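Local structure of ethyl acetate hydrolase (Pseudomonas veronii, 5EFZ) at residues A[80-83]-A[88-91]; A[84-89]-A[144-149]; A[92-97]-A[139-144]. The protein hydrolyses ethyl acetate to ethanol and acetate, an esterase step in the bacterial degradation of short-chain methyl ketones such as 2-butanone. All coordinates share one frame; numbering follows the deposited sequence.

Interaction 1: residues A[80-83]-A[88-91]; sequences IGEG and PSKY
Pro88 lays the edge of its ring against the backbone of Gly81, and CD does most of the touching. Pro88 CD lies 3.6 Å from Gly81 C and 3.7 Å from Gly81 O, in van der Waals contact with the peptide group. Pro88 CD is also 4.0 Å from Glu82 N, the other end of the same peptide unit. The ring thus packs on main chain, not on a side chain.

A second apolar touch comes from Ile80, whose CG2 stands 4.1 Å from Pro88 CD, with Pro88 CG hardly farther away. The branch used is the one placed anti to the backbone N, while CG1 (chi1 -61°) lies beside that N and runs on to CD1. Ile80 and Pro88 both also rest on His51 and Ile93, side chains of neighbouring strands of the central sheet.

The two segments are the limbs of one surface loop, which in this alpha/beta-hydrolase fold leads from helix 72-79 into strand 92-96. Ile80 is the first residue to leave helical geometry.

The polar side chains lie at the outer, exposed part of the contact. Glu82 extends beyond CG until OE2 is 3.9 Å from Ser89 CB, so the carboxylate meets the methylene of the serine. Ser89 OG, held between the backbone N and the carbonyl carbon (chi1 67°), is turned instead to the Asp87 carboxylate, with which it hydrogen-bonds within the turn.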
ATOM      1  N   ILE A  80      13.564 -25.270  -4.798  1.00 20.25           N
ATOM      2  CA  ILE A  80      14.067 -26.643  -4.639  1.00 19.53           C
ATOM      3  C   ILE A  80      15.093 -27.022  -5.698  1.00 24.65           C
ATOM      4  O   ILE A  80      14.887 -26.763  -6.883  1.00 28.53           O
ATOM      5  CB  ILE A  80      12.891 -27.654  -4.663  1.00 25.59           C
ATOM      6  CG1 ILE A  80      11.937 -27.357  -3.505  1.00 24.60           C
ATOM      7  CG2 ILE A  80      13.431 -29.113  -4.649  1.00 21.63           C
ATOM      8  CD1 ILE A  80      10.636 -28.214  -3.529  1.00 25.70           C
ATOM      9  N   GLY A  81      16.219 -27.618  -5.278  1.00 21.52           N
ATOM     10  CA  GLY A  81      17.202 -28.067  -6.245  1.00 24.57           C
ATOM     11  C   GLY A  81      18.521 -28.490  -5.620  1.00 28.68           C
ATOM     12  O   GLY A  81      18.839 -28.144  -4.474  1.00 27.63           O
ATOM     13  N   GLU A  82      19.315 -29.223  -6.376  1.00 32.59           N
ATOM     14  CA  GLU A  82      20.547 -29.745  -5.806  1.00 39.75           C
ATOM     15  C   GLU A  82      21.522 -28.680  -5.269  1.00 41.51           C
ATOM     16  O   GLU A  82      22.149 -28.888  -4.237  1.00 46.56           O
ATOM     17  CB  GLU A  82      21.238 -30.653  -6.817  1.00 45.45           C
ATOM     18  CG  GLU A  82      20.584 -32.024  -6.810  1.00 48.71           C
ATOM     19  CD  GLU A  82      21.403 -33.110  -7.471  1.00 54.61           C
ATOM     20  OE1 GLU A  82      22.493 -32.823  -8.023  1.00 58.81           O
ATOM     21  OE2 GLU A  82      20.942 -34.267  -7.421  1.00 54.99           O
ATOM     22  N   GLY A  83      21.636 -27.525  -5.888  1.00 41.75           N
ATOM     23  CA  GLY A  83      22.571 -26.569  -5.298  1.00 44.11           C
ATOM     24  C   GLY A  83      22.030 -25.805  -4.084  1.00 41.15           C
ATOM     25  O   GLY A  83      22.687 -24.934  -3.536  1.00 42.99           O
ATOM     26  N   PRO A  88      16.974 -31.954  -2.751  1.00 26.49           N
ATOM     27  CA  PRO A  88      16.310 -33.267  -2.756  1.00 26.07           C
ATOM     28  C   PRO A  88      17.273 -34.462  -2.795  1.00 27.81           C
ATOM     29  O   PRO A  88      16.844 -35.630  -2.681  1.00 26.71           O
ATOM     30  CB  PRO A  88      15.435 -33.197  -4.013  1.00 28.17           C
ATOM     31  CG  PRO A  88      16.163 -32.260  -4.916  1.00 28.17           C
ATOM     32  CD  PRO A  88      16.850 -31.252  -4.043  1.00 25.51           C
ATOM     33  N   SER A  89      18.575 -34.208  -2.914  1.00 29.03           N
ATOM     34  CA  SER A  89      19.512 -35.318  -2.794  1.00 30.59           C
ATOM     35  C   SER A  89      19.810 -35.612  -1.314  1.00 29.52           C
ATOM     36  O   SER A  89      20.459 -36.610  -0.986  1.00 29.79           O
ATOM     37  CB  SER A  89      20.810 -35.029  -3.563  1.00 35.96           C
ATOM     38  OG  SER A  89      21.535 -33.968  -2.969  1.00 37.89           O
ATOM     39  N   LYS A  90      19.342 -34.745  -0.418  1.00 27.93           N
ATOM     40  CA  LYS A  90      19.571 -34.927   1.021  1.00 28.09           C
ATOM     41  C   LYS A  90      18.257 -35.046   1.795  1.00 26.36           C
ATOM     42  O   LYS A  90      18.186 -35.745   2.806  1.00 24.46           O
ATOM     43  CB  LYS A  90      20.390 -33.766   1.596  1.00 29.50           C
ATOM     44  CG  LYS A  90      21.821 -33.639   1.052  1.00 34.41           C
ATOM     45  CD  LYS A  90      22.372 -32.267   1.403  1.00 39.14           C
ATOM     46  CE  LYS A  90      23.822 -32.090   0.950  1.00 45.48           C
ATOM     47  NZ  LYS A  90      24.178 -30.645   1.104  1.00 48.61           N
ATOM     48  N   TYR A  91      17.235 -34.332   1.338  1.00 22.78           N
ATOM     49  CA  TYR A  91      15.944 -34.254   2.052  1.00 22.22           C
ATOM     50  C   TYR A  91      14.803 -34.788   1.210  1.00 22.43           C
ATOM     51  O   TYR A  91      14.876 -34.785  -0.023  1.00 25.90           O
ATOM     52  CB  TYR A  91      15.650 -32.796   2.451  1.00 19.29           C
ATOM     53  CG  TYR A  91      16.696 -32.280   3.376  1.00 19.34           C
ATOM     54  CD1 TYR A  91      16.647 -32.583   4.715  1.00 19.24           C
ATOM     55  CD2 TYR A  91      17.746 -31.491   2.904  1.00 22.24           C
ATOM     56  CE1 TYR A  91      17.621 -32.136   5.589  1.00 23.86           C
ATOM     57  CE2 TYR A  91      18.729 -31.031   3.760  1.00 24.25           C
ATOM     58  CZ  TYR A  91      18.661 -31.360   5.105  1.00 24.14           C
ATOM     59  OH  TYR A  91      19.620 -30.918   5.972  1.00 25.78           O
TER

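Interaction 2: residues A[84-89]-A[144-149]; sequences RALDPS and LALVVG
Leu86 pushes its forked end onto two side chains of strand 146-150, one methyl to each. Leu86 CD2 meets Leu146 CD2 at 4.2 Å, and Leu86 CD1 meets Val148 CG1 at the same distance. The side chains of Leu86 and Leu146 cross at about a right angle; Leu146 holds CG anti to its backbone N (chi1 171°), and the CD2 branch is the one that reaches the loop. All three residues are buried, and the contact is wholly apolar.

The strand is a central one of the alpha/beta-hydrolase sheet, running parallel to strands 61-65 and 170-174, and it leads into the probable nucleophile elbow at Ser151. Ile62 of the adjoining strand touches both Leu86 and Val148, while helix 342-356 lies against Ala85 and Leu146.

Leu86 sits at the centre of an inverse gamma turn, in which Asp87 N bonds weakly to Ala85 O. The next turn is an Asx turn: Asp87 OD1 accepts Ser89 N at 2.9 Å (157° at the hydrogen) and Ser89 OG at 2.6 Å. Both donors approach from the same face of the carboxylate, tilted out of its plane, and together they grip one oxygen and tie the acid to the chain beyond Pro88.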
ATOM      1  N   ARG A  84      20.825 -26.133  -3.651  1.00 32.15           N
ATOM      2  CA  ARG A  84      20.084 -25.231  -2.765  1.00 29.18           C
ATOM      3  C   ARG A  84      20.002 -25.766  -1.330  1.00 28.91           C
ATOM      4  O   ARG A  84      20.399 -26.891  -1.071  1.00 29.62           O
ATOM      5  CB  ARG A  84      18.677 -25.003  -3.325  1.00 27.86           C
ATOM      6  CG  ARG A  84      18.621 -24.688  -4.827  1.00 28.02           C
ATOM      7  CD  ARG A  84      19.068 -23.268  -5.128  1.00 28.00           C
ATOM      8  NE  ARG A  84      18.219 -22.256  -4.483  1.00 26.89           N
ATOM      9  CZ  ARG A  84      17.066 -21.800  -4.976  1.00 27.50           C
ATOM     10  NH1 ARG A  84      16.593 -22.259  -6.133  1.00 27.33           N
ATOM     11  NH2 ARG A  84      16.383 -20.866  -4.314  1.00 23.44           N
ATOM     12  N   ALA A  85      19.475 -24.970  -0.401  1.00 27.61           N
ATOM     13  CA  ALA A  85      19.230 -25.475   0.955  1.00 26.83           C
ATOM     14  C   ALA A  85      18.202 -26.623   0.928  1.00 24.77           C
ATOM     15  O   ALA A  85      18.406 -27.678   1.561  1.00 26.64           O
ATOM     16  CB  ALA A  85      18.751 -24.340   1.884  1.00 24.66           C
ATOM     17  N   LEU A  86      17.089 -26.412   0.218  1.00 23.04           N
ATOM     18  CA  LEU A  86      16.092 -27.471   0.031  1.00 21.56           C
ATOM     19  C   LEU A  86      16.573 -28.387  -1.090  1.00 23.26           C
ATOM     20  O   LEU A  86      16.126 -28.306  -2.229  1.00 22.14           O
ATOM     21  CB  LEU A  86      14.723 -26.894  -0.301  1.00 21.83           C
ATOM     22  CG  LEU A  86      14.210 -25.860   0.714  1.00 22.87           C
ATOM     23  CD1 LEU A  86      12.792 -25.458   0.392  1.00 21.00           C
ATOM     24  CD2 LEU A  86      14.328 -26.401   2.134  1.00 22.48           C
ATOM     25  N   ASP A  87      17.480 -29.274  -0.729  1.00 24.10           N
ATOM     26  CA  ASP A  87      18.192 -30.125  -1.657  1.00 25.77           C
ATOM     27  C   ASP A  87      17.581 -31.526  -1.638  1.00 24.30           C
ATOM     28  O   ASP A  87      17.693 -32.226  -0.646  1.00 22.50           O
ATOM     29  CB  ASP A  87      19.674 -30.163  -1.242  1.00 27.38           C
ATOM     30  CG  ASP A  87      20.563 -30.927  -2.208  1.00 30.75           C
ATOM     31  OD1 ASP A  87      20.082 -31.783  -2.980  1.00 30.03           O
ATOM     32  OD2 ASP A  87      21.787 -30.666  -2.180  1.00 33.29           O
ATOM     33  N   PRO A  88      16.974 -31.954  -2.751  1.00 26.49           N
ATOM     34  CA  PRO A  88      16.310 -33.267  -2.756  1.00 26.07           C
ATOM     35  C   PRO A  88      17.273 -34.462  -2.795  1.00 27.81           C
ATOM     36  O   PRO A  88      16.844 -35.630  -2.681  1.00 26.71           O
ATOM     37  CB  PRO A  88      15.435 -33.197  -4.013  1.00 28.17           C
ATOM     38  CG  PRO A  88      16.163 -32.260  -4.916  1.00 28.17           C
ATOM     39  CD  PRO A  88      16.850 -31.252  -4.043  1.00 25.51           C
ATOM     40  N   SER A  89      18.575 -34.208  -2.914  1.00 29.03           N
ATOM     41  CA  SER A  89      19.512 -35.318  -2.794  1.00 30.59           C
ATOM     42  C   SER A  89      19.810 -35.612  -1.314  1.00 29.52           C
ATOM     43  O   SER A  89      20.459 -36.610  -0.986  1.00 29.79           O
ATOM     44  CB  SER A  89      20.810 -35.029  -3.563  1.00 35.96           C
ATOM     45  OG  SER A  89      21.535 -33.968  -2.969  1.00 37.89           O
ATOM     46  N   LEU A 144       9.087 -33.700  11.536  1.00 18.43           N
ATOM     47  CA  LEU A 144       9.627 -32.938  10.392  1.00 20.55           C
ATOM     48  C   LEU A 144      10.984 -32.282  10.712  1.00 23.41           C
ATOM     49  O   LEU A 144      11.118 -31.593  11.736  1.00 22.57           O
ATOM     50  CB  LEU A 144       8.632 -31.870   9.964  1.00 20.18           C
ATOM     51  CG  LEU A 144       7.338 -32.473   9.388  1.00 22.31           C
ATOM     52  CD1 LEU A 144       6.186 -31.445   9.389  1.00 19.12           C
ATOM     53  CD2 LEU A 144       7.615 -33.009   7.979  1.00 25.21           C
ATOM     54  N   ALA A 145      11.975 -32.490   9.834  1.00 22.13           N
ATOM     55  CA  ALA A 145      13.261 -31.797   9.965  1.00 21.43           C
ATOM     56  C   ALA A 145      13.088 -30.289   9.861  1.00 19.75           C
ATOM     57  O   ALA A 145      13.847 -29.551  10.478  1.00 21.15           O
ATOM     58  CB  ALA A 145      14.266 -32.282   8.912  1.00 23.26           C
ATOM     59  N   LEU A 146      12.096 -29.831   9.084  1.00 17.81           N
ATOM     60  CA  LEU A 146      11.872 -28.399   8.846  1.00 16.11           C
ATOM     61  C   LEU A 146      10.478 -28.232   8.275  1.00 18.40           C
ATOM     62  O   LEU A 146      10.058 -29.061   7.465  1.00 18.30           O
ATOM     63  CB  LEU A 146      12.913 -27.826   7.859  1.00 16.51           C
ATOM     64  CG  LEU A 146      12.664 -26.395   7.356  1.00 18.05           C
ATOM     65  CD1 LEU A 146      12.848 -25.424   8.564  1.00 16.12           C
ATOM     66  CD2 LEU A 146      13.687 -26.057   6.264  1.00 18.29           C
ATOM     67  N   VAL A 147       9.749 -27.227   8.768  1.00 15.34           N
ATOM     68  CA  VAL A 147       8.584 -26.695   8.087  1.00 14.89           C
ATOM     69  C   VAL A 147       8.971 -25.295   7.591  1.00 17.14           C
ATOM     70  O   VAL A 147       9.477 -24.482   8.357  1.00 17.87           O
ATOM     71  CB  VAL A 147       7.367 -26.625   8.993  1.00 15.79           C
ATOM     72  CG1 VAL A 147       6.175 -26.076   8.199  1.00 18.53           C
ATOM     73  CG2 VAL A 147       7.015 -28.054   9.530  1.00 19.33           C
ATOM     74  N   VAL A 148       8.793 -25.034   6.305  1.00 14.16           N
ATOM     75  CA  VAL A 148       9.169 -23.728   5.758  1.00 15.42           C
ATOM     76  C   VAL A 148       8.148 -23.274   4.723  1.00 16.74           C
ATOM     77  O   VAL A 148       7.739 -24.048   3.849  1.00 16.87           O
ATOM     78  CB  VAL A 148      10.610 -23.757   5.126  1.00 21.04           C
ATOM     79  CG1 VAL A 148      10.758 -24.906   4.077  1.00 19.27           C
ATOM     80  CG2 VAL A 148      11.005 -22.355   4.529  1.00 18.08           C
ATOM     81  N   GLY A 149       7.741 -22.006   4.813  1.00 14.52           N
ATOM     82  CA  GLY A 149       6.841 -21.464   3.807  1.00 14.31           C
ATOM     83  C   GLY A 149       6.865 -19.957   3.855  1.00 16.89           C
ATOM     84  O   GLY A 149       7.365 -19.376   4.823  1.00 16.35           O
TER

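Interaction 3: residues A[92-97]-A[139-144]; sequences CIIVVN and FGIESL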
ATOM      1  N   CYS A  92      13.775 -35.305   1.878  1.00 22.15           N
ATOM      2  CA  CYS A  92      12.505 -35.560   1.229  1.00 22.61           C
ATOM      3  C   CYS A  92      11.618 -34.330   1.397  1.00 23.51           C
ATOM      4  O   CYS A  92      11.066 -34.073   2.483  1.00 22.25           O
ATOM      5  CB  CYS A  92      11.836 -36.803   1.822  1.00 20.01           C
ATOM      6  SG  CYS A  92      10.257 -37.200   1.016  1.00 24.03           S
ATOM      7  N   ILE A  93      11.468 -33.582   0.321  1.00 17.67           N
ATOM      8  CA  ILE A  93      10.767 -32.312   0.374  1.00 16.93           C
ATOM      9  C   ILE A  93       9.347 -32.494  -0.140  1.00 21.47           C
ATOM     10  O   ILE A  93       9.119 -32.867  -1.299  1.00 23.17           O
ATOM     11  CB  ILE A  93      11.527 -31.245  -0.435  1.00 22.08           C
ATOM     12  CG1 ILE A  93      12.978 -31.144   0.086  1.00 24.58           C
ATOM     13  CG2 ILE A  93      10.835 -29.907  -0.322  1.00 20.27           C
ATOM     14  CD1 ILE A  93      13.972 -30.785  -0.978  1.00 27.89           C
ATOM     15  N   ILE A  94       8.394 -32.260   0.749  1.00 19.30           N
ATOM     16  CA  ILE A  94       7.009 -32.625   0.485  1.00 20.57           C
ATOM     17  C   ILE A  94       6.237 -31.335   0.396  1.00 20.56           C
ATOM     18  O   ILE A  94       6.095 -30.658   1.406  1.00 18.65           O
ATOM     19  CB  ILE A  94       6.454 -33.532   1.596  1.00 21.02           C
ATOM     20  CG1 ILE A  94       7.340 -34.792   1.710  1.00 19.70           C
ATOM     21  CG2 ILE A  94       4.964 -33.866   1.346  1.00 22.86           C
ATOM     22  CD1 ILE A  94       6.976 -35.725   2.859  1.00 21.61           C
ATOM     23  N   VAL A  95       5.739 -31.017  -0.802  1.00 17.78           N
ATOM     24  CA  VAL A  95       5.088 -29.738  -1.034  1.00 16.87           C
ATOM     25  C   VAL A  95       3.576 -29.982  -1.130  1.00 20.79           C
ATOM     26  O   VAL A  95       3.121 -30.724  -2.007  1.00 19.20           O
ATOM     27  CB  VAL A  95       5.587 -29.075  -2.314  1.00 15.43           C
ATOM     28  CG1 VAL A  95       5.001 -27.634  -2.409  1.00 15.73           C
ATOM     29  CG2 VAL A  95       7.139 -29.085  -2.328  1.00 18.26           C
ATOM     30  N   VAL A  96       2.818 -29.396  -0.211  1.00 19.58           N
ATOM     31  CA  VAL A  96       1.400 -29.717  -0.105  1.00 19.83           C
ATOM     32  C   VAL A  96       0.575 -28.497  -0.463  1.00 18.75           C
ATOM     33  O   VAL A  96       0.699 -27.438   0.162  1.00 18.73           O
ATOM     34  CB  VAL A  96       1.042 -30.218   1.298  1.00 18.81           C
ATOM     35  CG1 VAL A  96      -0.476 -30.600   1.382  1.00 18.97           C
ATOM     36  CG2 VAL A  96       1.973 -31.411   1.705  1.00 16.66           C
ATOM     37  N   ASN A  97      -0.271 -28.663  -1.468  1.00 16.03           N
ATOM     38  CA  ASN A  97      -1.136 -27.575  -1.938  1.00 16.46           C
ATOM     39  C   ASN A  97      -2.277 -27.255  -0.972  1.00 17.28           C
ATOM     40  O   ASN A  97      -2.971 -28.161  -0.478  1.00 17.72           O
ATOM     41  CB  ASN A  97      -1.703 -27.939  -3.313  1.00 18.74           C
ATOM     42  CG  ASN A  97      -0.636 -27.895  -4.403  1.00 19.28           C
ATOM     43  OD1 ASN A  97      -0.383 -26.831  -4.978  1.00 19.06           O
ATOM     44  ND2 ASN A  97      -0.030 -29.061  -4.714  1.00 18.42           N
ATOM     45  N   PHE A 139       2.321 -41.211   4.654  1.00 25.72           N
ATOM     46  CA  PHE A 139       3.763 -41.392   4.520  1.00 23.41           C
ATOM     47  C   PHE A 139       4.432 -42.124   5.699  1.00 27.21           C
ATOM     48  O   PHE A 139       5.565 -42.594   5.560  1.00 29.45           O
ATOM     49  CB  PHE A 139       4.453 -40.039   4.356  1.00 22.83           C
ATOM     50  CG  PHE A 139       4.181 -39.351   3.048  1.00 27.28           C
ATOM     51  CD1 PHE A 139       4.815 -39.752   1.888  1.00 29.32           C
ATOM     52  CD2 PHE A 139       3.307 -38.274   2.996  1.00 26.79           C
ATOM     53  CE1 PHE A 139       4.574 -39.114   0.687  1.00 31.80           C
ATOM     54  CE2 PHE A 139       3.053 -37.617   1.795  1.00 26.87           C
ATOM     55  CZ  PHE A 139       3.673 -38.040   0.631  1.00 28.59           C
ATOM     56  N   GLY A 140       3.769 -42.196   6.857  1.00 24.82           N
ATOM     57  CA  GLY A 140       4.362 -42.851   8.018  1.00 24.31           C
ATOM     58  C   GLY A 140       5.420 -41.974   8.670  1.00 23.76           C
ATOM     59  O   GLY A 140       6.286 -42.440   9.426  1.00 24.47           O
ATOM     60  N   ILE A 141       5.338 -40.682   8.400  1.00 24.06           N
ATOM     61  CA  ILE A 141       6.291 -39.709   8.953  1.00 23.85           C
ATOM     62  C   ILE A 141       5.807 -39.235  10.332  1.00 26.11           C
ATOM     63  O   ILE A 141       4.630 -38.894  10.498  1.00 26.89           O
ATOM     64  CB  ILE A 141       6.463 -38.525   7.984  1.00 21.53           C
ATOM     65  CG1 ILE A 141       7.185 -38.994   6.718  1.00 21.96           C
ATOM     66  CG2 ILE A 141       7.214 -37.342   8.639  1.00 20.74           C
ATOM     67  CD1 ILE A 141       7.086 -37.968   5.569  1.00 22.92           C
ATOM     68  N   GLU A 142       6.706 -39.211  11.315  1.00 23.16           N
ATOM     69  CA  GLU A 142       6.305 -38.890  12.674  1.00 25.34           C
ATOM     70  C   GLU A 142       6.973 -37.627  13.244  1.00 23.66           C
ATOM     71  O   GLU A 142       6.738 -37.274  14.391  1.00 25.79           O
ATOM     72  CB  GLU A 142       6.587 -40.083  13.595  1.00 26.28           C
ATOM     73  CG  GLU A 142       5.880 -41.381  13.186  1.00 28.43           C
ATOM     74  CD  GLU A 142       4.357 -41.313  13.351  1.00 33.16           C
ATOM     75  OE1 GLU A 142       3.836 -40.328  13.937  1.00 33.82           O
ATOM     76  OE2 GLU A 142       3.677 -42.262  12.914  1.00 36.92           O
ATOM     77  N   SER A 143       7.805 -36.962  12.449  1.00 22.25           N
ATOM     78  CA  SER A 143       8.343 -35.652  12.789  1.00 19.68           C
ATOM     79  C   SER A 143       8.880 -35.018  11.510  1.00 21.88           C
ATOM     80  O   SER A 143       9.080 -35.707  10.514  1.00 22.78           O
ATOM     81  CB  SER A 143       9.452 -35.730  13.876  1.00 24.66           C
ATOM     82  OG  SER A 143      10.610 -36.374  13.386  1.00 27.06           O
ATOM     83  N   LEU A 144       9.087 -33.700  11.536  1.00 18.43           N
ATOM     84  CA  LEU A 144       9.627 -32.938  10.392  1.00 20.55           C
ATOM     85  C   LEU A 144      10.984 -32.282  10.712  1.00 23.41           C
ATOM     86  O   LEU A 144      11.118 -31.593  11.736  1.00 22.57           O
ATOM     87  CB  LEU A 144       8.632 -31.870   9.964  1.00 20.18           C
ATOM     88  CG  LEU A 144       7.338 -32.473   9.388  1.00 22.31           C
ATOM     89  CD1 LEU A 144       6.186 -31.445   9.389  1.00 19.12           C
ATOM     90  CD2 LEU A 144       7.615 -33.009   7.979  1.00 25.21           C
TER
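Ile94 and Ile141 reach toward each other tip to tip, their CD1 methyls 3.5 Å apart, a close approach for two methyl groups. Each side chain sends CG1 anti to its own carbonyl carbon (chi1 -58° in Ile94, -69° in Ile141) and then runs on nearly straight to CD1, and this extension brings the ends together between strand and loop. The backbones stay well apart, the nearest CA atoms, those of Ile94 and Phe139, being 10.2 Å from each other.

The Phe139 ring makes a looser contact. Ile94 CD1 lies over one face of it, while Ile94 CG2, the other branch, comes to 4.2 Å from Phe139 CE2. One isoleucine thus serves both partners, sharing CD1 between the methyl of Ile141 and the face of the ring.

In the alpha/beta-hydrolase fold this joins strand 92-96 of the central sheet to the turn by which helix 124-139 passes toward strand 146-150. Leu134 of that helix and Val50 of strand 45-51 also pack on Phe139, and Ala61 of the strand next to 92-96 lies against Ile141. The chain leaves the helix at Gly140, where phi is positive, and turns Ile141 inward. Ile94 and Ile141 are buried, whereas Phe139 is partly exposed and Glu142 exposed. Phe139 O accepts a hydrogen bond from Lys58 NZ. Between the two segments, by contrast, only carbon meets carbon, so shape and burial of apolar surface, without directional bonds, hold the turn against the strand.

The chain runs through the first segments of the three contacts in order, 80-83, 84-89 and 92-97, and interaction 1 shares Pro88 and Ser89 with interaction 2. Their centres are about 8 Å apart, and a probable hydrogen bond of 3.1 Å from Gly81 N to Leu86 O joins them. Ile93 links strand 92-96 to both: Ile93 CD1 lies 3.5 Å from Leu86 O, and Ile93 CG2 lies 3.6 Å from Ile80 CD1. Leu144 belongs to both 139-144 and 144-149. Interaction 2 comes nearest the catalytic machinery, the Val148 side chain being about 11 Å from that of Ser151, the inferred nucleophile; interactions 1 and 3 lie away from it.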